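Local coordinates for hypothetical protein Atu0636 (Agrobacterium tumefaciens, PDB 2OZV), which is a predicted methyltransferase, probably transferring a methyl group from S-adenosylmethionine to an as yet unidentified substrate, possibly at an oxygen atom, at residues T64-S69 with A97-R102; V119-P124 with D151-A156. All coordinates share one frame; numbering follows the deposited sequence. Where two conformers were deposited one is given.

Contact 1 of 2, residues T64-S69 with A97-R102; sequences TLYERS and ADVTLR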
loop_
_atom_site.group_PDB
_atom_site.type_symbol
_atom_site.label_atom_id
_atom_site.label_comp_id
_atom_site.label_asym_id
_atom_site.label_seq_id
_atom_site.Cartn_x
_atom_site.Cartn_y
_atom_site.Cartn_z
ATOM N N THR B 64 20.537 9.055 19.220
ATOM C CA THR B 64 21.275 10.108 18.548
ATOM C C THR B 64 20.315 10.814 17.610
ATOM O O THR B 64 19.736 10.166 16.725
ATOM C CB THR B 64 22.487 9.567 17.760
ATOM O OG1 THR B 64 23.326 8.848 18.658
ATOM C CG2 THR B 64 23.343 10.704 17.154
ATOM N N LEU B 65 20.160 12.117 17.812
ATOM C CA LEU B 65 19.295 12.927 16.948
ATOM C C LEU B 65 20.172 13.647 15.932
ATOM O O LEU B 65 21.112 14.364 16.304
ATOM C CB LEU B 65 18.462 13.960 17.749
ATOM C CG LEU B 65 17.558 13.587 18.941
ATOM C CD1 LEU B 65 16.935 14.839 19.599
ATOM C CD2 LEU B 65 16.442 12.572 18.550
ATOM N N TYR B 66 19.854 13.476 14.644
ATOM C CA TYR B 66 20.592 14.184 13.592
ATOM C C TYR B 66 19.795 15.336 13.010
ATOM O O TYR B 66 18.643 15.160 12.601
ATOM C CB TYR B 66 21.001 13.229 12.457
ATOM C CG TYR B 66 22.045 12.226 12.887
ATOM C CD1 TYR B 66 23.403 12.561 12.878
ATOM C CD2 TYR B 66 21.673 10.928 13.278
ATOM C CE1 TYR B 66 24.392 11.627 13.261
ATOM C CE2 TYR B 66 22.663 9.979 13.671
ATOM C CZ TYR B 66 24.006 10.343 13.640
ATOM O OH TYR B 66 24.987 9.450 14.015
ATOM N N GLU B 67 20.426 16.501 12.940
ATOM C CA GLU B 67 19.834 17.703 12.354
ATOM C C GLU B 67 20.781 18.246 11.288
ATOM O O GLU B 67 21.997 18.304 11.516
ATOM C CB GLU B 67 19.640 18.789 13.437
ATOM C CG GLU B 67 18.769 18.370 14.633
ATOM C CD GLU B 67 17.292 18.238 14.280
ATOM O OE1 GLU B 67 16.910 18.402 13.106
ATOM O OE2 GLU B 67 16.504 17.955 15.193
ATOM N N ARG B 68 20.256 18.693 10.153
ATOM C CA ARG B 68 21.151 19.275 9.142
ATOM C C ARG B 68 21.701 20.638 9.585
ATOM O O ARG B 68 22.914 20.913 9.479
ATOM C CB ARG B 68 20.459 19.409 7.778
ATOM C CG ARG B 68 21.411 19.419 6.533
ATOM C CD ARG B 68 22.829 19.936 6.760
ATOM N NE ARG B 68 23.447 20.310 5.482
ATOM C CZ ARG B 68 24.631 20.910 5.337
ATOM N NH1 ARG B 68 25.072 21.196 4.115
ATOM N NH2 ARG B 68 25.375 21.222 6.395
ATOM N N SER B 69 20.840 21.493 10.115
ATOM C CA SER B 69 21.300 22.845 10.402
ATOM C C SER B 69 21.687 23.074 11.853
ATOM O O SER B 69 21.120 22.458 12.768
ATOM C CB SER B 69 20.267 23.900 9.977
ATOM O OG SER B 69 19.106 23.822 10.781
ATOM N N ALA B 97 24.441 17.002 11.229
ATOM C CA ALA B 97 24.929 16.207 10.102
ATOM C C ALA B 97 23.943 16.225 8.969
ATOM O O ALA B 97 22.740 16.132 9.184
ATOM C CB ALA B 97 25.195 14.757 10.524
ATOM N N ASP B 98 24.462 16.322 7.755
ATOM C CA ASP B 98 23.651 16.192 6.564
ATOM C C ASP B 98 23.483 14.689 6.306
ATOM O O ASP B 98 24.453 14.015 5.959
ATOM C CB ASP B 98 24.382 16.853 5.401
ATOM C CG ASP B 98 23.652 16.706 4.081
ATOM O OD1 ASP B 98 22.621 15.993 3.997
ATOM O OD2 ASP B 98 24.120 17.335 3.110
ATOM N N VAL B 99 22.259 14.185 6.478
ATOM C CA VAL B 99 21.993 12.734 6.403
ATOM C C VAL B 99 21.957 12.179 4.979
ATOM O O VAL B 99 21.727 10.972 4.771
ATOM C CB VAL B 99 20.722 12.314 7.183
ATOM C CG1 VAL B 99 20.866 12.664 8.676
ATOM C CG2 VAL B 99 19.460 12.929 6.547
ATOM N N THR B 100 22.175 13.060 4.001
ATOM C CA THR B 100 22.275 12.648 2.603
ATOM C C THR B 100 23.737 12.454 2.175
ATOM O O THR B 100 24.001 12.014 1.050
ATOM C CB THR B 100 21.578 13.641 1.628
ATOM O OG1 THR B 100 22.329 14.864 1.543
ATOM C CG2 THR B 100 20.149 13.928 2.062
ATOM N N LEU B 101 24.674 12.776 3.063
ATOM C CA LEU B 101 26.109 12.574 2.791
ATOM C C LEU B 101 26.391 11.102 2.508
ATOM O O LEU B 101 25.646 10.215 2.957
ATOM C CB LEU B 101 26.984 13.065 3.946
ATOM C CG LEU B 101 27.148 14.586 4.085
ATOM C CD1 LEU B 101 27.949 14.894 5.319
ATOM C CD2 LEU B 101 27.783 15.219 2.839
ATOM N N ARG B 102 27.441 10.857 1.732
ATOM C CA ARG B 102 27.813 9.504 1.336
ATOM C C ARG B 102 29.201 9.153 1.821
ATOM O O ARG B 102 29.977 10.033 2.198
ATOM C CB ARG B 102 27.783 9.354 -0.178
ATOM C CG ARG B 102 26.488 9.730 -0.810
ATOM C CD ARG B 102 26.437 9.157 -2.198
ATOM N NE ARG B 102 25.375 9.767 -2.981
ATOM C CZ ARG B 102 24.686 9.127 -3.917
ATOM N NH1 ARG B 102 23.733 9.763 -4.591
ATOM N NH2 ARG B 102 24.948 7.846 -4.173
#
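Tyr66 lies against Ala97 and Val99 where strand 61-67 ends beside the loop that leaves edge strand 92-96, in a Rossmann-like sheet of the kind found in class I methyltransferases. Ala97 CB and Val99 CG1 lie oblique to the ring; Ala97 CB is 3.7 Å from Tyr66 CD1, and Val99 CG1 is nearest Tyr66 CB, at 3.8 Å. With CG anti to the carbonyl carbon (chi1 -68°), the ring is carried toward Leu111 and Pro112, and its hydroxyl is hydrogen-bonded to Gly110 O. One backbone bond ties the segments, Ala97 N to Glu67 O at 2.8 Å. Glu67 closes the strand with its CB turned to the other side, where related enzymes often have an acidic residue for the cofactor ribose; a similar role here is possible but unproven.

Beyond the strand end, Arg68 bends at chi2 (-27°) and lays one face of its guanidinium over Asp98 CB. The guanidinium and carboxylate planes are 14° apart, yet Asp98 OD2 lies well out of the guanidinium plane, so the long salt bridge is one of charge alone. Asp98 OD1 accepts from Thr100 N at 3.0 Å, an Asx turn, and from Thr100 OG1 on the same face at 2.7 Å.

Contact 2 of 2, residues V119-P124 with D151-A156; sequences VIMNPP and DWIRTA
Apolar strand-to-helix packing joins Val119, Met121 and the two prolines after them to Trp152, Ile153 and Ala156, deep in the Rossmann-like core of the methyltransferase domain. Strand 116-121 and helix 148-159 belong to a beta-alpha-beta unit completed by the parallel neighbouring strand 164-170. The short strand and helix segments run nearly antiparallel, at 165°, with 9.7 Å between their axes. Past the strand, Asn122 opens an NPPY sequence whose two prolines are Pro123 and Pro124; in related methyltransferases this sequence lines the catalytic pocket, and a similar place is probable here.

Trp152 is met on two sides by this run of residues. Pro123 lays CB over one face of the six-membered ring in a CH-pi contact, 3.9 Å from the centroid and 14° off the normal. Met121 CB approaches the ring edge in its plane, 3.9 Å from Trp152 CE3, and Pro124 CD comes obliquely to Trp152 CH2. The indole thus lies against the residues where the strand gives way to the loop.

The side chains of Met121, a selenomethionine in the crystal, and Trp152 lie alongside each other, pointing opposite ways. Met121 CG sits between the backbone N and carbonyl carbon, and a bend at chi3 (65°) swings the terminal methyl onto the helix backbone. The Met121 and Ile153 side chains cross at about a right angle, with SE 3.9 Å from Ile153 CG1. Leu166 and Leu168 of strand 164-170 also touch Met121. Nearer the strand's start, Val119 packs CG1 against Ala156 CB at 3.8 Å; the Val119 and Ala156 CA atoms are 6.0 Å apart, a close approach consistent with the small alanine side chain. Met121 CE reaches that same Ala156 CB at 3.6 Å and lies equally near Trp152 O.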
loop_
_atom_site.group_PDB
_atom_site.type_symbol
_atom_site.label_atom_id
_atom_site.label_comp_id
_atom_site.label_asym_id
_atom_site.label_seq_id
_atom_site.Cartn_x
_atom_site.Cartn_y
_atom_site.Cartn_z
ATOM N N VAL B 119 17.040 2.724 13.033
ATOM C CA VAL B 119 17.018 4.065 12.472
ATOM C C VAL B 119 15.560 4.442 12.238
ATOM O O VAL B 119 14.819 3.667 11.638
ATOM C CB VAL B 119 17.796 4.168 11.141
ATOM C CG1 VAL B 119 17.749 5.578 10.602
ATOM C CG2 VAL B 119 19.285 3.734 11.379
ATOM N N ILE B 120 15.179 5.590 12.766
ATOM C CA ILE B 120 13.828 6.103 12.600
ATOM C C ILE B 120 13.782 7.396 11.812
ATOM O O ILE B 120 14.692 8.246 11.893
ATOM C CB ILE B 120 13.086 6.221 13.972
ATOM C CG1 ILE B 120 13.549 7.432 14.795
ATOM C CG2 ILE B 120 13.267 4.912 14.801
ATOM C CD1 ILE B 120 12.836 7.541 16.182
HETATM N N MSE B 121 12.697 7.602 11.054
HETATM C CA MSE B 121 12.646 8.797 10.219
HETATM C C MSE B 121 11.215 9.202 9.891
HETATM O O MSE B 121 10.323 8.354 9.752
HETATM C CB MSE B 121 13.431 8.576 8.899
HETATM C CG MSE B 121 12.847 7.436 8.061
HETATM SE SE MSE B 121 13.912 7.222 6.382
HETATM C CE MSE B 121 15.612 6.689 7.071
ATOM N N ASN B 122 11.028 10.508 9.752
ATOM C CA ASN B 122 9.790 11.101 9.274
ATOM C C ASN B 122 10.177 12.230 8.316
ATOM O O ASN B 122 10.168 13.397 8.723
ATOM C CB ASN B 122 8.983 11.667 10.438
ATOM C CG ASN B 122 7.660 12.287 9.979
ATOM O OD1 ASN B 122 7.305 12.202 8.806
ATOM N ND2 ASN B 122 6.948 12.870 10.895
ATOM N N PRO B 123 10.600 11.885 7.084
ATOM C CA PRO B 123 11.135 12.953 6.231
ATOM C C PRO B 123 10.072 13.967 5.846
ATOM O O PRO B 123 8.900 13.621 5.725
ATOM C CB PRO B 123 11.661 12.219 4.994
ATOM C CG PRO B 123 10.986 10.953 4.981
ATOM C CD PRO B 123 10.687 10.567 6.426
ATOM N N PRO B 124 10.494 15.222 5.654
ATOM C CA PRO B 124 9.582 16.332 5.403
ATOM C C PRO B 124 8.909 16.205 4.038
ATOM O O PRO B 124 9.465 15.566 3.139
ATOM C CB PRO B 124 10.516 17.556 5.442
ATOM C CG PRO B 124 11.864 17.025 5.073
ATOM C CD PRO B 124 11.914 15.635 5.645
ATOM N N ASP B 151 17.876 8.950 -0.662
ATOM C CA ASP B 151 19.041 9.423 0.119
ATOM C C ASP B 151 18.990 8.976 1.578
ATOM O O ASP B 151 19.960 8.412 2.096
ATOM C CB ASP B 151 19.148 10.943 0.084
ATOM C CG ASP B 151 19.644 11.477 -1.255
ATOM O OD1 ASP B 151 20.231 10.708 -2.059
ATOM O OD2 ASP B 151 19.452 12.686 -1.499
ATOM N N TRP B 152 17.859 9.224 2.237
ATOM C CA TRP B 152 17.742 8.920 3.659
ATOM C C TRP B 152 17.801 7.419 3.951
ATOM O O TRP B 152 18.450 7.013 4.909
ATOM C CB TRP B 152 16.454 9.502 4.222
ATOM C CG TRP B 152 16.447 10.969 4.401
ATOM C CD1 TRP B 152 16.988 11.913 3.585
ATOM C CD2 TRP B 152 15.817 11.669 5.471
ATOM N NE1 TRP B 152 16.744 13.179 4.094
ATOM C CE2 TRP B 152 16.023 13.044 5.254
ATOM C CE3 TRP B 152 15.120 11.254 6.610
ATOM C CZ2 TRP B 152 15.537 14.020 6.129
ATOM C CZ3 TRP B 152 14.626 12.220 7.472
ATOM C CH2 TRP B 152 14.833 13.587 7.222
ATOM N N ILE B 153 17.138 6.606 3.119
ATOM C CA ILE B 153 17.182 5.152 3.307
ATOM C C ILE B 153 18.556 4.560 2.923
ATOM O O ILE B 153 19.018 3.620 3.574
ATOM C CB ILE B 153 15.969 4.450 2.623
ATOM C CG1 ILE B 153 14.697 4.845 3.404
ATOM C CG2 ILE B 153 16.106 2.919 2.671
ATOM C CD1 ILE B 153 13.349 4.560 2.704
ATOM N N ARG B 154 19.233 5.124 1.923
ATOM C CA ARG B 154 20.627 4.764 1.673
ATOM C C ARG B 154 21.475 4.989 2.938
ATOM O O ARG B 154 22.213 4.107 3.352
ATOM C CB ARG B 154 21.208 5.573 0.508
ATOM C CG ARG B 154 22.611 5.163 0.077
ATOM C CD ARG B 154 23.135 6.111 -1.015
ATOM N NE ARG B 154 23.245 7.458 -0.464
ATOM C CZ ARG B 154 22.635 8.542 -0.940
ATOM N NH1 ARG B 154 21.885 8.469 -2.033
ATOM N NH2 ARG B 154 22.795 9.716 -0.318
ATOM N N THR B 155 21.350 6.167 3.550
ATOM C CA THR B 155 22.071 6.450 4.807
ATOM C C THR B 155 21.635 5.490 5.924
ATOM O O THR B 155 22.480 4.952 6.639
ATOM C CB THR B 155 21.908 7.923 5.200
ATOM O OG1 THR B 155 22.573 8.730 4.213
ATOM C CG2 THR B 155 22.493 8.197 6.632
ATOM N N ALA B 156 20.325 5.262 6.067
ATOM C CA ALA B 156 19.817 4.377 7.135
ATOM C C ALA B 156 20.474 3.006 7.030
ATOM O O ALA B 156 20.887 2.435 8.043
ATOM C CB ALA B 156 18.255 4.242 7.097
#

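In the fold
Contacts 1 and 2 follow one another along the chain and lie about 10 Å apart, centre to centre, at the same sheet. Their loop and helix segments meet directly: Thr155 OG1 is 2.5 Å from Val99 O, a probable hydrogen bond, and the Val99 and Thr100 side chains touch Trp152. The 97-102 turn therefore rests on the helix that contact 2 packs against the sheet. Nearby, Arg102 NH1 and Arg154 NH1 are 3.4 Å apart, and Asp151, paired with Arg154, probably eases their repulsion. Glu67 ends strand 61-67 and Pro123-Pro124 come just after strand 116-121, at the carboxyl side of the parallel strands, where class I methyltransferases typically bind cofactor and substrate.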